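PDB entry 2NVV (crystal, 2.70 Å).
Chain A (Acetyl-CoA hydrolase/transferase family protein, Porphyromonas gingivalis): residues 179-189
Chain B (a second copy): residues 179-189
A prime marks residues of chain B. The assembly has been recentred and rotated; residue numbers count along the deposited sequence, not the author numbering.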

# COMPACT_ATOMS: atom_id res chain seq x y z
N PRO A 179 -6.61 14.71 11.38
CA PRO A 179 -5.64 14.69 12.48
C PRO A 179 -5.28 16.08 12.99
O PRO A 179 -5.27 17.04 12.24
CB PRO A 179 -4.45 13.92 11.89
CG PRO A 179 -4.64 14.00 10.41
CD PRO A 179 -6.13 13.93 10.23
N PRO A 180 -4.95 16.19 14.28
CA PRO A 180 -4.91 15.08 15.25
C PRO A 180 -6.25 14.77 15.92
O PRO A 180 -6.27 14.15 16.97
CB PRO A 180 -3.89 15.58 16.25
CG PRO A 180 -4.27 17.04 16.35
CD PRO A 180 -4.49 17.44 14.90
N ALA A 181 -7.36 15.17 15.30
CA ALA A 181 -8.68 14.95 15.90
C ALA A 181 -9.53 13.82 15.31
O ALA A 181 -10.66 13.63 15.72
CB ALA A 181 -9.46 16.25 15.84
N ARG A 182 -8.99 13.07 14.37
CA ARG A 182 -9.78 12.02 13.75
C ARG A 182 -10.14 10.86 14.66
O ARG A 182 -9.32 10.39 15.44
CB ARG A 182 -9.07 11.50 12.50
CG ARG A 182 -9.94 10.56 11.68
CD ARG A 182 -9.32 10.29 10.33
NE ARG A 182 -9.24 11.48 9.49
CZ ARG A 182 -8.55 11.54 8.35
NH1 ARG A 182 -8.54 12.67 7.65
NH2 ARG A 182 -7.88 10.48 7.91
N ARG A 183 -11.39 10.42 14.55
CA ARG A 183 -11.90 9.30 15.32
C ARG A 183 -11.99 8.11 14.34
O ARG A 183 -11.61 8.23 13.18
CB ARG A 183 -13.29 9.61 15.86
CG ARG A 183 -13.36 10.85 16.72
CD ARG A 183 -12.50 10.72 17.95
NE ARG A 183 -12.97 9.68 18.85
CZ ARG A 183 -12.34 9.32 19.97
NH1 ARG A 183 -11.20 9.92 20.31
NH2 ARG A 183 -12.84 8.37 20.75
N GLU A 184 -12.49 6.98 14.80
CA GLU A 184 -12.59 5.83 13.91
C GLU A 184 -13.77 6.00 12.96
O GLU A 184 -14.67 6.79 13.21
CB GLU A 184 -12.75 4.54 14.73
CG GLU A 184 -14.16 4.21 15.22
CD GLU A 184 -14.68 5.15 16.29
OE1 GLU A 184 -13.87 5.86 16.93
OE2 GLU A 184 -15.92 5.17 16.49
N LEU A 185 -13.74 5.27 11.85
CA LEU A 185 -14.82 5.30 10.87
C LEU A 185 -15.69 4.10 11.25
O LEU A 185 -15.39 2.97 10.90
CB LEU A 185 -14.25 5.13 9.46
CG LEU A 185 -12.98 5.93 9.16
CD1 LEU A 185 -12.51 5.58 7.78
CD2 LEU A 185 -13.26 7.42 9.28
N PRO A 186 -16.79 4.35 11.98
CA PRO A 186 -17.74 3.36 12.48
C PRO A 186 -18.49 2.40 11.54
O PRO A 186 -19.70 2.23 11.67
CB PRO A 186 -18.70 4.20 13.32
CG PRO A 186 -18.72 5.49 12.61
CD PRO A 186 -17.26 5.72 12.27
N VAL A 187 -17.79 1.75 10.62
CA VAL A 187 -18.45 0.78 9.77
C VAL A 187 -17.84 -0.57 10.08
O VAL A 187 -16.64 -0.81 9.86
CB VAL A 187 -18.32 1.13 8.25
CG1 VAL A 187 -16.93 1.58 7.94
CG2 VAL A 187 -18.67 -0.07 7.39
N TYR A 188 -18.67 -1.45 10.63
CA TYR A 188 -18.25 -2.80 11.02
C TYR A 188 -18.94 -3.85 10.16
O TYR A 188 -18.64 -5.05 10.25
CB TYR A 188 -18.57 -3.00 12.50
CG TYR A 188 -18.04 -1.87 13.35
CD1 TYR A 188 -16.71 -1.84 13.75
CD2 TYR A 188 -18.85 -0.78 13.68
CE1 TYR A 188 -16.19 -0.74 14.45
CE2 TYR A 188 -18.34 0.31 14.37
CZ TYR A 188 -17.01 0.33 14.75
OH TYR A 188 -16.49 1.43 15.40
N THR A 189 -19.85 -3.39 9.31
CA THR A 189 -20.61 -4.24 8.40
C THR A 189 -20.72 -3.43 7.11
O THR A 189 -20.80 -2.21 7.14
CB THR A 189 -22.02 -4.50 8.97
OG1 THR A 189 -21.91 -5.40 10.09
CG2 THR A 189 -22.94 -5.09 7.92
N PRO B 179 -12.35 -10.67 11.12
CA PRO B 179 -13.59 -10.58 10.35
C PRO B 179 -14.40 -11.90 10.35
O PRO B 179 -13.84 -13.00 10.44
CB PRO B 179 -13.11 -10.15 8.96
CG PRO B 179 -11.67 -10.53 8.93
CD PRO B 179 -11.20 -10.24 10.32
N PRO B 180 -15.72 -11.78 10.24
CA PRO B 180 -16.46 -10.53 10.12
C PRO B 180 -16.79 -9.84 11.45
O PRO B 180 -17.68 -8.98 11.50
CB PRO B 180 -17.72 -10.98 9.40
CG PRO B 180 -18.00 -12.27 10.09
CD PRO B 180 -16.64 -12.93 10.16
N ALA B 181 -16.08 -10.18 12.52
CA ALA B 181 -16.37 -9.61 13.83
C ALA B 181 -15.44 -8.51 14.35
O ALA B 181 -15.58 -8.06 15.48
CB ALA B 181 -16.42 -10.73 14.85
N ARG B 182 -14.51 -8.06 13.53
CA ARG B 182 -13.58 -7.05 13.99
C ARG B 182 -14.20 -5.68 14.22
O ARG B 182 -15.04 -5.21 13.44
CB ARG B 182 -12.40 -6.93 13.02
CG ARG B 182 -11.29 -6.04 13.55
CD ARG B 182 -10.06 -6.14 12.68
NE ARG B 182 -9.48 -7.48 12.73
CZ ARG B 182 -8.52 -7.91 11.93
NH1 ARG B 182 -8.05 -9.14 12.06
NH2 ARG B 182 -8.03 -7.11 10.99
N ARG B 183 -13.78 -5.05 15.32
CA ARG B 183 -14.24 -3.73 15.70
C ARG B 183 -13.07 -2.79 15.41
O ARG B 183 -12.04 -3.22 14.91
CB ARG B 183 -14.57 -3.69 17.20
CG ARG B 183 -15.60 -4.70 17.64
CD ARG B 183 -16.94 -4.46 16.98
NE ARG B 183 -17.54 -3.18 17.34
CZ ARG B 183 -18.67 -2.72 16.81
NH1 ARG B 183 -19.33 -3.43 15.91
NH2 ARG B 183 -19.15 -1.54 17.20
N GLU B 184 -13.23 -1.50 15.72
CA GLU B 184 -12.16 -0.55 15.47
C GLU B 184 -11.04 -0.71 16.50
O GLU B 184 -11.26 -1.27 17.58
CB GLU B 184 -12.70 0.89 15.47
CG GLU B 184 -12.85 1.55 16.84
CD GLU B 184 -13.95 0.94 17.70
OE1 GLU B 184 -14.84 0.26 17.15
OE2 GLU B 184 -13.92 1.15 18.93
N LEU B 185 -9.85 -0.23 16.16
CA LEU B 185 -8.70 -0.29 17.06
C LEU B 185 -8.70 1.08 17.71
O LEU B 185 -8.21 2.06 17.12
CB LEU B 185 -7.42 -0.50 16.26
CG LEU B 185 -7.50 -1.57 15.16
CD1 LEU B 185 -6.18 -1.60 14.42
CD2 LEU B 185 -7.81 -2.94 15.74
N PRO B 186 -9.23 1.18 18.94
CA PRO B 186 -9.36 2.40 19.74
C PRO B 186 -8.16 3.26 20.13
O PRO B 186 -8.02 3.64 21.28
CB PRO B 186 -10.17 1.93 20.96
CG PRO B 186 -9.72 0.54 21.15
CD PRO B 186 -9.66 -0.00 19.73
N VAL B 187 -7.29 3.56 19.18
CA VAL B 187 -6.16 4.44 19.49
C VAL B 187 -6.33 5.73 18.66
O VAL B 187 -6.27 5.72 17.43
CB VAL B 187 -4.81 3.77 19.20
CG1 VAL B 187 -4.86 3.06 17.90
CG2 VAL B 187 -3.70 4.81 19.18
N TYR B 188 -6.57 6.84 19.36
CA TYR B 188 -6.80 8.13 18.74
C TYR B 188 -5.66 9.09 19.07
O TYR B 188 -5.59 10.21 18.55
CB TYR B 188 -8.13 8.68 19.23
CG TYR B 188 -9.25 7.67 19.08
CD1 TYR B 188 -9.88 7.49 17.85
CD2 TYR B 188 -9.61 6.84 20.14
CE1 TYR B 188 -10.84 6.50 17.68
CE2 TYR B 188 -10.57 5.84 19.97
CZ TYR B 188 -11.18 5.68 18.74
OH TYR B 188 -12.13 4.70 18.58
N THR B 189 -4.77 8.62 19.93
CA THR B 189 -3.59 9.37 20.36
C THR B 189 -2.46 8.35 20.42
O THR B 189 -2.69 7.18 20.71
CB THR B 189 -3.83 9.99 21.74
OG1 THR B 189 -4.77 11.07 21.61
CG2 THR B 189 -2.54 10.52 22.32

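Symmetric contacts between identical chains often use a few interactions twice, and this pair of loops is a compact example. Neither stretch forms a regular helix or strand. They run nearly antiparallel, 165° apart end to end, with the CA atoms of Glu184 and Glu184′ 6.6 Å apart at the centre; the chains come slightly closer at the two flanking pairs, where the CA atoms of Arg183 and Tyr188′ lie 6.3 Å apart and those of Tyr188 and Arg183′ 6.2 Å. No backbone hydrogen bond crosses the gap, so side chains do the joining.

Tyr188 and Tyr188′ point toward the opposing loop and contribute the largest share of the 497 Å² buried. Each ring offers its face to an arginine. With all three of its first chi angles in m, Arg183 curls so that its guanidinium lies flat on the Tyr188′ ring, the planes 18° apart and Arg183 CZ 3.5 Å from the ring centroid, a cation-pi contact repeated by Arg183′ on Tyr188. The flat, charged group suits an aromatic face. The phenol then reaches a carboxylate: Tyr188′ OH donates to Glu184 OE1 at 2.7 Å, while the reciprocal bond, Tyr188 OH to Glu184′ OE1, also 2.7 Å, is weak. Between these bonds the aliphatic parts of the glutamates meet, Glu184 CG lying 3.4 Å from Glu184′ CG. Leu185 and Val187 point away and are buried elsewhere.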